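Side-chain contacts in tryptophan synthase alpha chain (Chlamydia trachomatis, PDB 6V82), which probably cleaves indoleglycerol phosphate to indole and glyceraldehyde 3-phosphate in the last step of tryptophan biosynthesis: residues A[18-23]-A[74-79]; A[30-35]-A[81-86]; A[60-65]-A[229-234]; A[123-128]-A[135-140]. All blocks are in the same frame, centred on the assembly; numbering follows the deposited sequence.

Interaction 1. Residues A[18-23]-A[74-79]; sequences LTAGDG and ETLLEI
Ala20, just past the end of strand 13-19, is the first residue of this segment to meet helix 73-84. Ala20 CB points at the helix and lies 3.6 Å from Leu76 CD1. Ala20 CB is also 4.0 Å from Ile79 CD1. One methyl thus touches the ends of two branched side chains one helical turn apart. Leu76 reaches it because CG stands opposite the backbone N (chi1 173°), which carries CD1 across toward the loop. Gly21 follows, and here the backbone itself makes the contact: Gly21 N is 3.5 Å from Ile79 CD1. This approach is apolar cover for an amide whose hydrogen bond goes to Thr28 OG1. In Ile79 the branch with CD1 extends away from the carbonyl carbon (chi1 -73°), toward the turn. Gly21 has a positive phi (88°), which suits glycine. The chain turns at Ala20 and Gly21; Asp22 N bonds to Thr19 O at 3.2 Å and closes a type II turn. Leu45 of strand 42-46 touches Ala20, Leu76 and Ile79, and Leu71 touches Ala20 and Ile79, so the patch is buried. The side chain of Ala20 is about 10 Å from that of Glu44, a predicted proton acceptor. The arrangement is that of a TIM barrel: the loop leaving the first strand is packed against an outer helix, at the C-terminal ends of the strands, where such barrels carry the active site.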
loop_
_atom_site.group_PDB
_atom_site.type_symbol
_atom_site.label_atom_id
_atom_site.label_comp_id
_atom_site.label_asym_id
_atom_site.label_seq_id
_atom_site.Cartn_x
_atom_site.Cartn_y
_atom_site.Cartn_z
ATOM N N LEU A 18 20.626 31.549 31.552
ATOM C CA LEU A 18 20.673 30.238 32.188
ATOM C C LEU A 18 19.281 29.623 32.179
ATOM O O LEU A 18 18.276 30.322 32.342
ATOM C CB LEU A 18 21.146 30.297 33.643
ATOM C CG LEU A 18 22.602 30.586 33.939
ATOM C CD1 LEU A 18 22.791 30.657 35.456
ATOM C CD2 LEU A 18 23.476 29.517 33.323
ATOM N N THR A 19 19.227 28.302 32.033
ATOM C CA THR A 19 17.970 27.572 32.162
ATOM C C THR A 19 17.722 27.254 33.635
ATOM O O THR A 19 18.463 26.474 34.243
ATOM C CB THR A 19 17.992 26.290 31.345
ATOM O OG1 THR A 19 18.197 26.600 29.958
ATOM C CG2 THR A 19 16.675 25.549 31.525
ATOM N N ALA A 20 16.674 27.849 34.203
ATOM C CA ALA A 20 16.272 27.511 35.561
ATOM C C ALA A 20 16.056 26.009 35.700
ATOM O O ALA A 20 15.311 25.403 34.925
ATOM C CB ALA A 20 14.991 28.263 35.934
ATOM N N GLY A 21 16.710 25.406 36.692
ATOM C CA GLY A 21 16.492 24.014 37.009
ATOM C C GLY A 21 17.361 23.033 36.249
ATOM O O GLY A 21 17.334 21.835 36.563
ATOM N N ASP A 22 18.115 23.489 35.255
ATOM C CA ASP A 22 19.079 22.623 34.586
ATOM C C ASP A 22 20.182 22.291 35.584
ATOM O O ASP A 22 20.900 23.182 36.047
ATOM C CB ASP A 22 19.621 23.319 33.340
ATOM C CG ASP A 22 20.542 22.432 32.523
ATOM O OD1 ASP A 22 20.602 21.219 32.815
ATOM O OD2 ASP A 22 21.212 22.958 31.601
ATOM N N GLY A 23 20.305 21.020 35.950
ATOM C CA GLY A 23 21.189 20.644 37.032
ATOM C C GLY A 23 20.578 20.707 38.423
ATOM O O GLY A 23 21.258 20.344 39.396
ATOM N N GLU A 74 6.968 26.213 41.208
ATOM C CA GLU A 74 7.324 26.448 42.601
ATOM C C GLU A 74 8.835 26.457 42.837
ATOM O O GLU A 74 9.329 27.326 43.567
ATOM C CB GLU A 74 6.660 25.397 43.499
ATOM C CG GLU A 74 5.143 25.549 43.646
ATOM C CD GLU A 74 4.716 26.918 44.182
ATOM O OE1 GLU A 74 5.246 27.365 45.231
ATOM O OE2 GLU A 74 3.846 27.551 43.548
ATOM N N THR A 75 9.597 25.510 42.259
ATOM C CA THR A 75 11.038 25.544 42.496
ATOM C C THR A 75 11.704 26.682 41.738
ATOM O O THR A 75 12.801 27.103 42.113
ATOM C CB THR A 75 11.725 24.225 42.126
ATOM O OG1 THR A 75 11.715 24.059 40.702
ATOM C CG2 THR A 75 11.055 23.045 42.788
ATOM N N LEU A 76 11.060 27.185 40.683
ATOM C CA LEU A 76 11.537 28.403 40.036
ATOM C C LEU A 76 11.542 29.573 41.019
ATOM O O LEU A 76 12.498 30.358 41.054
ATOM C CB LEU A 76 10.675 28.711 38.813
ATOM C CG LEU A 76 10.925 30.049 38.101
ATOM C CD1 LEU A 76 12.276 30.093 37.393
ATOM C CD2 LEU A 76 9.814 30.308 37.113
ATOM N N LEU A 77 10.496 29.681 41.851
ATOM C CA LEU A 77 10.490 30.676 42.917
ATOM C C LEU A 77 11.631 30.441 43.897
ATOM O O LEU A 77 12.289 31.398 44.323
ATOM C CB LEU A 77 9.145 30.672 43.648
ATOM C CG LEU A 77 7.945 31.136 42.814
ATOM C CD1 LEU A 77 6.689 31.111 43.653
ATOM C CD2 LEU A 77 8.179 32.524 42.244
ATOM N N GLU A 78 11.877 29.179 44.276
ATOM C CA GLU A 78 13.030 28.871 45.126
ATOM C C GLU A 78 14.325 29.350 44.493
ATOM O O GLU A 78 15.208 29.872 45.186
ATOM C CB GLU A 78 13.162 27.376 45.355
ATOM C CG GLU A 78 12.204 26.722 46.267
ATOM C CD GLU A 78 12.634 25.287 46.506
ATOM O OE1 GLU A 78 13.829 25.076 46.851
ATOM O OE2 GLU A 78 11.793 24.379 46.308
ATOM N N ILE A 79 14.477 29.118 43.184
ATOM C CA ILE A 79 15.697 29.506 42.487
ATOM C C ILE A 79 15.878 31.015 42.539
ATOM O O ILE A 79 16.956 31.518 42.878
ATOM C CB ILE A 79 15.663 29.002 41.036
ATOM C CG1 ILE A 79 15.873 27.495 41.004
ATOM C CG2 ILE A 79 16.714 29.733 40.203
ATOM C CD1 ILE A 79 15.596 26.905 39.671
#

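Interaction 2. Residues A[30-35]-A[81-86]; sequences EAAKAL and EGIRAF
Lys33 of helix 25-37 and Phe86, on segment 81-86, join two neighbouring helices of the outer layer of the barrel. The lysine lays its aliphatic chain over one face of the phenyl ring. Lys33 CG is 3.6 Å from the centre of the Phe86 ring and 18° off the ring normal, a CH-pi contact. Further along, Lys33 CD is 3.7 Å from Phe86 CD1, so the chain crosses the ring from the CE2/CD2 side, over CG, to CD1. Phe86 brings the ring there with CG opposite its backbone N (chi1 176°). The ammonium is not used on the ring. Lys33 NZ forms a salt bridge with Glu30 OE1 at 3.4 Å, one turn earlier on its own helix; its hydrogen bond is weak. In the TIM barrel, helix 25-37 links the first and second strands and helix 73-84 precedes the third, so the two stand side by side around the sheet. Deeper in this seam, Ala32 CB lies 3.6 Å from Ile83 CG1 and 3.7 Å from Ile83 CD1. The small alanine lets the helix backbones come close: Ala32 CA and Ile83 CA are 6.8 Å apart. Ala32 also touches Leu43 of strand 42-46.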
loop_
_atom_site.group_PDB
_atom_site.type_symbol
_atom_site.label_atom_id
_atom_site.label_comp_id
_atom_site.label_asym_id
_atom_site.label_seq_id
_atom_site.Cartn_x
_atom_site.Cartn_y
_atom_site.Cartn_z
ATOM N N GLU A 30 23.868 28.291 42.170
ATOM C CA GLU A 30 25.325 28.381 42.099
ATOM C C GLU A 30 25.780 28.974 40.772
ATOM O O GLU A 30 26.649 29.848 40.749
ATOM C CB GLU A 30 25.958 27.006 42.309
ATOM C CG GLU A 30 25.939 26.566 43.743
ATOM C CD GLU A 30 26.248 27.712 44.691
ATOM O OE1 GLU A 30 25.332 28.133 45.436
ATOM O OE2 GLU A 30 27.404 28.199 44.679
ATOM N N ALA A 31 25.198 28.517 39.654
ATOM C CA ALA A 31 25.623 29.036 38.357
ATOM C C ALA A 31 25.339 30.533 38.252
ATOM O O ALA A 31 26.189 31.304 37.779
ATOM C CB ALA A 31 24.951 28.263 37.217
ATOM N N ALA A 32 24.168 30.967 38.738
ATOM C CA ALA A 32 23.831 32.385 38.727
ATOM C C ALA A 32 24.831 33.203 39.538
ATOM O O ALA A 32 25.285 34.262 39.083
ATOM C CB ALA A 32 22.411 32.583 39.249
ATOM N N LYS A 33 25.198 32.730 40.738
ATOM C CA LYS A 33 26.249 33.408 41.495
ATOM C C LYS A 33 27.526 33.519 40.674
ATOM O O LYS A 33 28.169 34.573 40.649
ATOM C CB LYS A 33 26.549 32.672 42.802
ATOM C CG LYS A 33 25.505 32.798 43.894
ATOM C CD LYS A 33 25.999 32.117 45.170
ATOM C CE LYS A 33 24.838 31.538 45.991
ATOM N NZ LYS A 33 25.297 30.937 47.286
ATOM N N ALA A 34 27.904 32.431 39.995
ATOM C CA ALA A 34 29.157 32.409 39.248
ATOM C C ALA A 34 29.142 33.431 38.118
ATOM O O ALA A 34 30.168 34.069 37.834
ATOM C CB ALA A 34 29.410 31.001 38.708
ATOM N N LEU A 35 27.987 33.610 37.470
ATOM C CA LEU A 35 27.908 34.568 36.368
ATOM C C LEU A 35 27.965 35.997 36.886
ATOM O O LEU A 35 28.585 36.870 36.266
ATOM C CB LEU A 35 26.627 34.351 35.551
ATOM C CG LEU A 35 26.544 33.069 34.723
ATOM C CD1 LEU A 35 25.363 33.133 33.804
ATOM C CD2 LEU A 35 27.839 32.875 33.957
ATOM N N GLU A 81 14.559 33.107 44.616
ATOM C CA GLU A 81 14.842 33.522 45.987
ATOM C C GLU A 81 16.268 33.174 46.403
ATOM O O GLU A 81 16.882 33.922 47.166
ATOM C CB GLU A 81 13.825 32.907 46.944
ATOM C CG GLU A 81 12.433 33.497 46.765
ATOM C CD GLU A 81 11.357 32.697 47.473
ATOM O OE1 GLU A 81 11.723 31.860 48.317
ATOM O OE2 GLU A 81 10.154 32.902 47.180
ATOM N N GLY A 82 16.815 32.064 45.899
ATOM C CA GLY A 82 18.201 31.737 46.195
ATOM C C GLY A 82 19.182 32.713 45.571
ATOM O O GLY A 82 20.215 33.031 46.168
ATOM N N ILE A 83 18.872 33.201 44.364
ATOM C CA ILE A 83 19.693 34.235 43.733
ATOM C C ILE A 83 19.606 35.540 44.515
ATOM O O ILE A 83 20.623 36.208 44.750
ATOM C CB ILE A 83 19.265 34.437 42.266
ATOM C CG1 ILE A 83 19.564 33.185 41.444
ATOM C CG2 ILE A 83 19.935 35.666 41.676
ATOM C CD1 ILE A 83 18.885 33.188 40.100
ATOM N N ARG A 84 18.394 35.928 44.929
ATOM C CA ARG A 84 18.231 37.191 45.650
ATOM C C ARG A 84 18.815 37.142 47.051
ATOM O O ARG A 84 19.124 38.196 47.608
ATOM C CB ARG A 84 16.758 37.596 45.719
ATOM C CG ARG A 84 16.258 38.279 44.454
ATOM C CD ARG A 84 16.722 39.720 44.382
ATOM N NE ARG A 84 16.306 40.341 43.124
ATOM C CZ ARG A 84 17.095 40.529 42.064
ATOM N NH1 ARG A 84 18.377 40.172 42.089
ATOM N NH2 ARG A 84 16.596 41.099 40.978
ATOM N N ALA A 85 18.979 35.952 47.631
ATOM C CA ALA A 85 19.713 35.828 48.883
ATOM C C ALA A 85 21.208 36.051 48.701
ATOM O O ALA A 85 21.929 36.188 49.694
ATOM C CB ALA A 85 19.464 34.458 49.503
ATOM N N PHE A 86 21.683 36.079 47.457
ATOM C CA PHE A 86 23.066 36.394 47.143
ATOM C C PHE A 86 23.235 37.845 46.703
ATOM O O PHE A 86 24.150 38.535 47.159
ATOM C CB PHE A 86 23.580 35.446 46.048
ATOM C CG PHE A 86 24.965 35.762 45.586
ATOM C CD1 PHE A 86 26.049 35.577 46.434
ATOM C CD2 PHE A 86 25.185 36.260 44.313
ATOM C CE1 PHE A 86 27.343 35.878 46.018
ATOM C CE2 PHE A 86 26.478 36.554 43.878
ATOM C CZ PHE A 86 27.559 36.366 44.732
#

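Interaction 3. Residues A[60-65]-A[229-234]; sequences QVSHDR and AFVHQT
Ser62 OG, which packs on Val231, is gripped by two polar groups of the 18-23 loop: it hydrogen-bonds with Thr19 OG1 and with Asp22 OD2. The same serine meets the second helix with its carbon. Ser62 CB is 3.7 Å from Val231 CG1, and Ser62 OG is 3.8 Å from that methyl. Val231 directs CG1 at the serine by placing it opposite the backbone N (chi1 166°). Arg65 adds a looser contact. Arg65 NH2 lies 4.1 Å from Val231 CG1, with the methyl at the guanidinium edge, near its plane. This NH2 forms a salt bridge with Asp22 OD2, so one carboxylate oxygen ties Ser62 and Arg65 together. The guanidinium folds back, and Ser62 CA sits 3.6 Å above the plane of the Arg65 group. On the other helix, Thr234 OG1 donates to Val231 O at 2.7 Å, in the carbonyl plane on a lone pair. The axes of segments 60-65 and 229-234 approach to 10.9 Å, with 56° between their directions. Helix 57-68 follows the second strand and the short helix 229-236 the eighth. In TIM-barrel relatives of this family the start of the latter usually binds the substrate phosphate.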
loop_
_atom_site.group_PDB
_atom_site.type_symbol
_atom_site.label_atom_id
_atom_site.label_comp_id
_atom_site.label_asym_id
_atom_site.label_seq_id
_atom_site.Cartn_x
_atom_site.Cartn_y
_atom_site.Cartn_z
ATOM N N GLN A 60 17.090 23.768 23.634
ATOM C CA GLN A 60 16.040 22.757 23.694
ATOM C C GLN A 60 16.443 21.616 24.625
ATOM O O GLN A 60 15.697 21.263 25.544
ATOM C CB GLN A 60 15.725 22.246 22.281
ATOM C CG GLN A 60 14.399 21.501 22.148
ATOM C CD GLN A 60 13.613 21.883 20.884
ATOM O OE1 GLN A 60 12.378 21.796 20.853
ATOM N NE2 GLN A 60 14.327 22.305 19.840
ATOM N N VAL A 61 17.648 21.060 24.427
ATOM C CA VAL A 61 18.131 19.969 25.276
ATOM C C VAL A 61 18.321 20.429 26.724
ATOM O O VAL A 61 18.105 19.651 27.667
ATOM C CB VAL A 61 19.427 19.387 24.683
ATOM C CG1 VAL A 61 20.091 18.446 25.656
ATOM C CG2 VAL A 61 19.108 18.655 23.402
ATOM N N SER A 62 18.720 21.689 26.926
ATOM C CA SER A 62 18.795 22.250 28.272
ATOM C C SER A 62 17.427 22.243 28.952
ATOM O O SER A 62 17.292 21.826 30.109
ATOM C CB SER A 62 19.353 23.675 28.203
ATOM O OG SER A 62 19.372 24.288 29.483
ATOM N N HIS A 63 16.401 22.714 28.248
ATOM C CA HIS A 63 15.047 22.651 28.789
ATOM C C HIS A 63 14.648 21.211 29.126
ATOM O O HIS A 63 14.064 20.955 30.188
ATOM C CB HIS A 63 14.063 23.270 27.792
ATOM C CG HIS A 63 14.149 24.763 27.697
ATOM N ND1 HIS A 63 13.096 25.541 27.260
ATOM C CD2 HIS A 63 15.151 25.624 27.996
ATOM C CE1 HIS A 63 13.444 26.815 27.296
ATOM N NE2 HIS A 63 14.689 26.893 27.733
ATOM N N ASP A 64 14.964 20.256 28.242
ATOM C CA ASP A 64 14.672 18.852 28.531
ATOM C C ASP A 64 15.304 18.423 29.853
ATOM O O ASP A 64 14.652 17.770 30.675
ATOM C CB ASP A 64 15.154 17.935 27.395
ATOM C CG ASP A 64 14.392 18.149 26.074
ATOM O OD1 ASP A 64 13.440 18.968 26.048
ATOM O OD2 ASP A 64 14.759 17.497 25.054
ATOM N N ARG A 65 16.578 18.795 30.078
ATOM C CA ARG A 65 17.260 18.395 31.309
ATOM C C ARG A 65 16.585 18.998 32.538
ATOM O O ARG A 65 16.380 18.313 33.544
ATOM C CB ARG A 65 18.738 18.798 31.270
ATOM C CG ARG A 65 19.616 17.966 30.346
ATOM C CD ARG A 65 21.098 18.238 30.579
ATOM N NE ARG A 65 21.417 19.659 30.463
ATOM C CZ ARG A 65 21.888 20.233 29.357
ATOM N NH1 ARG A 65 22.107 19.506 28.260
ATOM N NH2 ARG A 65 22.138 21.538 29.348
ATOM N N ALA A 229 26.510 30.241 25.276
ATOM C CA ALA A 229 27.843 29.837 25.732
ATOM C C ALA A 229 27.821 29.286 27.155
ATOM O O ALA A 229 28.426 28.242 27.426
ATOM C CB ALA A 229 28.821 31.009 25.619
ATOM N N PHE A 230 27.115 29.964 28.071
ATOM C CA PHE A 230 27.067 29.531 29.466
ATOM C C PHE A 230 26.406 28.163 29.598
ATOM O O PHE A 230 26.936 27.267 30.267
ATOM C CB PHE A 230 26.327 30.570 30.313
ATOM C CG PHE A 230 27.037 31.899 30.409
ATOM C CD1 PHE A 230 28.406 31.956 30.627
ATOM C CD2 PHE A 230 26.336 33.089 30.273
ATOM C CE1 PHE A 230 29.060 33.181 30.714
ATOM C CE2 PHE A 230 26.984 34.314 30.358
ATOM C CZ PHE A 230 28.349 34.359 30.576
ATOM N N VAL A 231 25.241 27.985 28.968
ATOM C CA VAL A 231 24.558 26.692 29.007
ATOM C C VAL A 231 25.468 25.601 28.456
ATOM O O VAL A 231 25.637 24.533 29.061
ATOM C CB VAL A 231 23.228 26.764 28.231
ATOM C CG1 VAL A 231 22.675 25.365 27.956
ATOM C CG2 VAL A 231 22.218 27.599 28.995
ATOM N N HIS A 232 26.080 25.863 27.307
ATOM C CA HIS A 232 26.958 24.872 26.699
ATOM C C HIS A 232 28.117 24.524 27.625
ATOM O O HIS A 232 28.530 23.361 27.708
ATOM C CB HIS A 232 27.467 25.395 25.360
ATOM C CG HIS A 232 28.478 24.509 24.716
ATOM N ND1 HIS A 232 28.130 23.475 23.875
ATOM C CD2 HIS A 232 29.829 24.496 24.793
ATOM C CE1 HIS A 232 29.223 22.864 23.456
ATOM N NE2 HIS A 232 30.268 23.464 24.000
ATOM N N GLN A 233 28.641 25.517 28.345
ATOM C CA GLN A 233 29.755 25.264 29.250
ATOM C C GLN A 233 29.351 24.341 30.398
ATOM O O GLN A 233 30.161 23.514 30.834
ATOM C CB GLN A 233 30.316 26.593 29.772
ATOM C CG GLN A 233 31.421 26.464 30.813
ATOM C CD GLN A 233 32.563 25.547 30.372
ATOM O OE1 GLN A 233 32.859 25.423 29.183
ATOM N NE2 GLN A 233 33.207 24.898 31.339
ATOM N N THR A 234 28.108 24.434 30.885
ATOM C CA THR A 234 27.707 23.526 31.952
ATOM C C THR A 234 27.709 22.079 31.476
ATOM O O THR A 234 27.802 21.166 32.300
ATOM C CB THR A 234 26.329 23.902 32.532
ATOM O OG1 THR A 234 25.290 23.610 31.593
ATOM C CG2 THR A 234 26.268 25.389 32.916
#

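Interaction 4. Residues A[123-128]-A[135-140]; sequences IDLPAP and SPFFED
From Leu125 to Pro128 the chain runs extended, then returns so that Pro128 CA lies 6.3 Å from Ser135 CA at the start of helix 136-144. This is a beta-alpha loop of the TIM barrel, leaving the fourth strand and folding back on the helix it leads to. Leu125 is the main side chain of the loop. It carries CG opposite the backbone N (chi1 -177°), which brings CD2 against both phenylalanines, met from two roughly perpendicular directions. Leu125 CD2 lies over one face of Phe138, 4.3 Å from the ring centre and 21° off the normal. Leu125 CD2 also lies 3.9 Å from Phe137 CB. The tip of Phe138 reaches the loop backbone too: Phe138 CZ is 3.4 Å from Leu125 O. Ala127 closes the rim of the ring, with its CA 3.8 Å from Phe138 CE2, near the ring plane. Further on, Pro128 CG packs on Ser135 CB at 3.6 Å, two apolar groups side by side. The Phe137 ring meets Tyr98 edge-to-face, and Phe138 also meets Tyr167. Leu125 and Pro126 are touched by a chain of another protein, consistent with the beta subunit of the tryptophan synthase complex. Ser135 is the N-cap of the helix. Ser135 OG accepts from Phe138 N at 3.2 Å with a nearly straight N-H...O angle of 168°, which ties the cap to the residue whose ring covers Leu125.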
loop_
_atom_site.group_PDB
_atom_site.type_symbol
_atom_site.label_atom_id
_atom_site.label_comp_id
_atom_site.label_asym_id
_atom_site.label_seq_id
_atom_site.Cartn_x
_atom_site.Cartn_y
_atom_site.Cartn_z
ATOM N N ILE A 123 8.420 34.801 24.582
ATOM C CA ILE A 123 8.993 34.755 23.234
ATOM C C ILE A 123 7.927 34.477 22.179
ATOM O O ILE A 123 8.081 34.882 21.020
ATOM C CB ILE A 123 10.140 33.726 23.169
ATOM C CG1 ILE A 123 10.929 33.875 21.865
ATOM C CG2 ILE A 123 9.614 32.313 23.297
ATOM C CD1 ILE A 123 11.740 35.153 21.778
ATOM N N ASP A 124 6.826 33.814 22.550
ATOM C CA ASP A 124 5.765 33.481 21.602
ATOM C C ASP A 124 4.462 34.220 21.893
ATOM O O ASP A 124 3.398 33.782 21.441
ATOM C CB ASP A 124 5.517 31.966 21.566
ATOM C CG ASP A 124 5.095 31.402 22.922
ATOM O OD1 ASP A 124 5.437 32.015 23.969
ATOM O OD2 ASP A 124 4.418 30.348 22.939
ATOM N N LEU A 125 4.514 35.336 22.628
ATOM C CA LEU A 125 3.348 36.199 22.826
ATOM C C LEU A 125 3.639 37.566 22.230
ATOM O O LEU A 125 4.170 38.450 22.917
ATOM C CB LEU A 125 2.986 36.327 24.303
ATOM C CG LEU A 125 1.722 37.150 24.583
ATOM C CD1 LEU A 125 0.485 36.465 24.032
ATOM C CD2 LEU A 125 1.579 37.413 26.066
ATOM N N PRO A 126 3.317 37.789 20.960
ATOM C CA PRO A 126 3.544 39.115 20.371
ATOM C C PRO A 126 2.542 40.148 20.882
ATOM O O PRO A 126 1.414 39.824 21.264
ATOM C CB PRO A 126 3.372 38.865 18.866
ATOM C CG PRO A 126 2.482 37.674 18.786
ATOM C CD PRO A 126 2.827 36.812 19.969
ATOM N N ALA A 127 2.979 41.406 20.892
ATOM C CA ALA A 127 2.085 42.510 21.210
ATOM C C ALA A 127 0.898 42.494 20.255
ATOM O O ALA A 127 1.037 42.096 19.097
ATOM C CB ALA A 127 2.814 43.849 21.104
ATOM N N PRO A 128 -0.281 42.902 20.710
ATOM C CA PRO A 128 -1.470 42.765 19.864
ATOM C C PRO A 128 -1.343 43.590 18.592
ATOM O O PRO A 128 -0.669 44.623 18.554
ATOM C CB PRO A 128 -2.607 43.268 20.759
ATOM C CG PRO A 128 -2.088 43.117 22.158
ATOM C CD PRO A 128 -0.613 43.402 22.053
ATOM N N SER A 135 -3.811 43.234 25.531
ATOM C CA SER A 135 -3.192 41.954 25.859
ATOM C C SER A 135 -3.434 41.655 27.322
ATOM O O SER A 135 -2.875 42.350 28.184
ATOM C CB SER A 135 -1.693 41.970 25.577
ATOM O OG SER A 135 -1.084 40.845 26.189
ATOM N N PRO A 136 -4.253 40.665 27.658
ATOM C CA PRO A 136 -4.497 40.394 29.080
ATOM C C PRO A 136 -3.214 40.184 29.848
ATOM O O PRO A 136 -3.066 40.735 30.948
ATOM C CB PRO A 136 -5.387 39.137 29.068
ATOM C CG PRO A 136 -5.512 38.716 27.636
ATOM C CD PRO A 136 -5.145 39.888 26.782
ATOM N N PHE A 137 -2.250 39.461 29.271
ATOM C CA PHE A 137 -1.059 39.122 30.038
ATOM C C PHE A 137 -0.127 40.321 30.203
ATOM O O PHE A 137 0.454 40.511 31.279
ATOM C CB PHE A 137 -0.324 37.953 29.400
ATOM C CG PHE A 137 0.792 37.431 30.248
ATOM C CD1 PHE A 137 0.519 36.628 31.357
ATOM C CD2 PHE A 137 2.109 37.769 29.966
ATOM C CE1 PHE A 137 1.550 36.150 32.158
ATOM C CE2 PHE A 137 3.149 37.307 30.764
ATOM C CZ PHE A 137 2.871 36.493 31.860
ATOM N N PHE A 138 0.046 41.137 29.159
ATOM C CA PHE A 138 0.910 42.307 29.317
ATOM C C PHE A 138 0.293 43.294 30.295
ATOM O O PHE A 138 1.005 43.941 31.073
ATOM C CB PHE A 138 1.174 42.988 27.971
ATOM C CG PHE A 138 2.064 42.203 27.055
ATOM C CD1 PHE A 138 3.117 41.463 27.555
ATOM C CD2 PHE A 138 1.834 42.195 25.686
ATOM C CE1 PHE A 138 3.927 40.737 26.707
ATOM C CE2 PHE A 138 2.642 41.474 24.837
ATOM C CZ PHE A 138 3.689 40.744 25.350
ATOM N N GLU A 139 -1.032 43.422 30.266
ATOM C CA GLU A 139 -1.713 44.218 31.277
ATOM C C GLU A 139 -1.415 43.671 32.667
ATOM O O GLU A 139 -1.052 44.422 33.578
ATOM C CB GLU A 139 -3.214 44.231 30.995
ATOM C CG GLU A 139 -3.854 45.598 31.125
ATOM C CD GLU A 139 -3.399 46.569 30.048
ATOM O OE1 GLU A 139 -3.570 46.252 28.846
ATOM O OE2 GLU A 139 -2.874 47.647 30.410
ATOM N N ASP A 140 -1.511 42.347 32.825
ATOM C CA ASP A 140 -1.246 41.710 34.113
ATOM C C ASP A 140 0.174 41.989 34.598
ATOM O O ASP A 140 0.391 42.204 35.798
ATOM C CB ASP A 140 -1.491 40.201 34.015
ATOM C CG ASP A 140 -2.984 39.827 34.033
ATOM O OD1 ASP A 140 -3.849 40.729 33.967
ATOM O OD2 ASP A 140 -3.292 38.613 34.113
#

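Overall arrangement
Interactions 1 and 4 are buried; interactions 2 and 3 are partly exposed. Interactions 1 and 2 share helix 73-84 and touch through Leu18, which packs on Ala31, Ala32 and Leu35. Interaction 3 joins interaction 1 through polar bonds at Thr19 and Asp22, and meets interaction 2 where Leu35 packs on Phe230. These three thus form one continuous region around the first strand. Interaction 4 stands apart, about 23 Å from interaction 1 between centres, and in a single beta-alpha unit. Chemistry follows place: aliphatic groups against a tight turn at the strand end, a lysine on a ring in the outer helices, charge beside methyl groups in 60-65/229-234, and aromatic packing with a capped helix in 123-128/135-140.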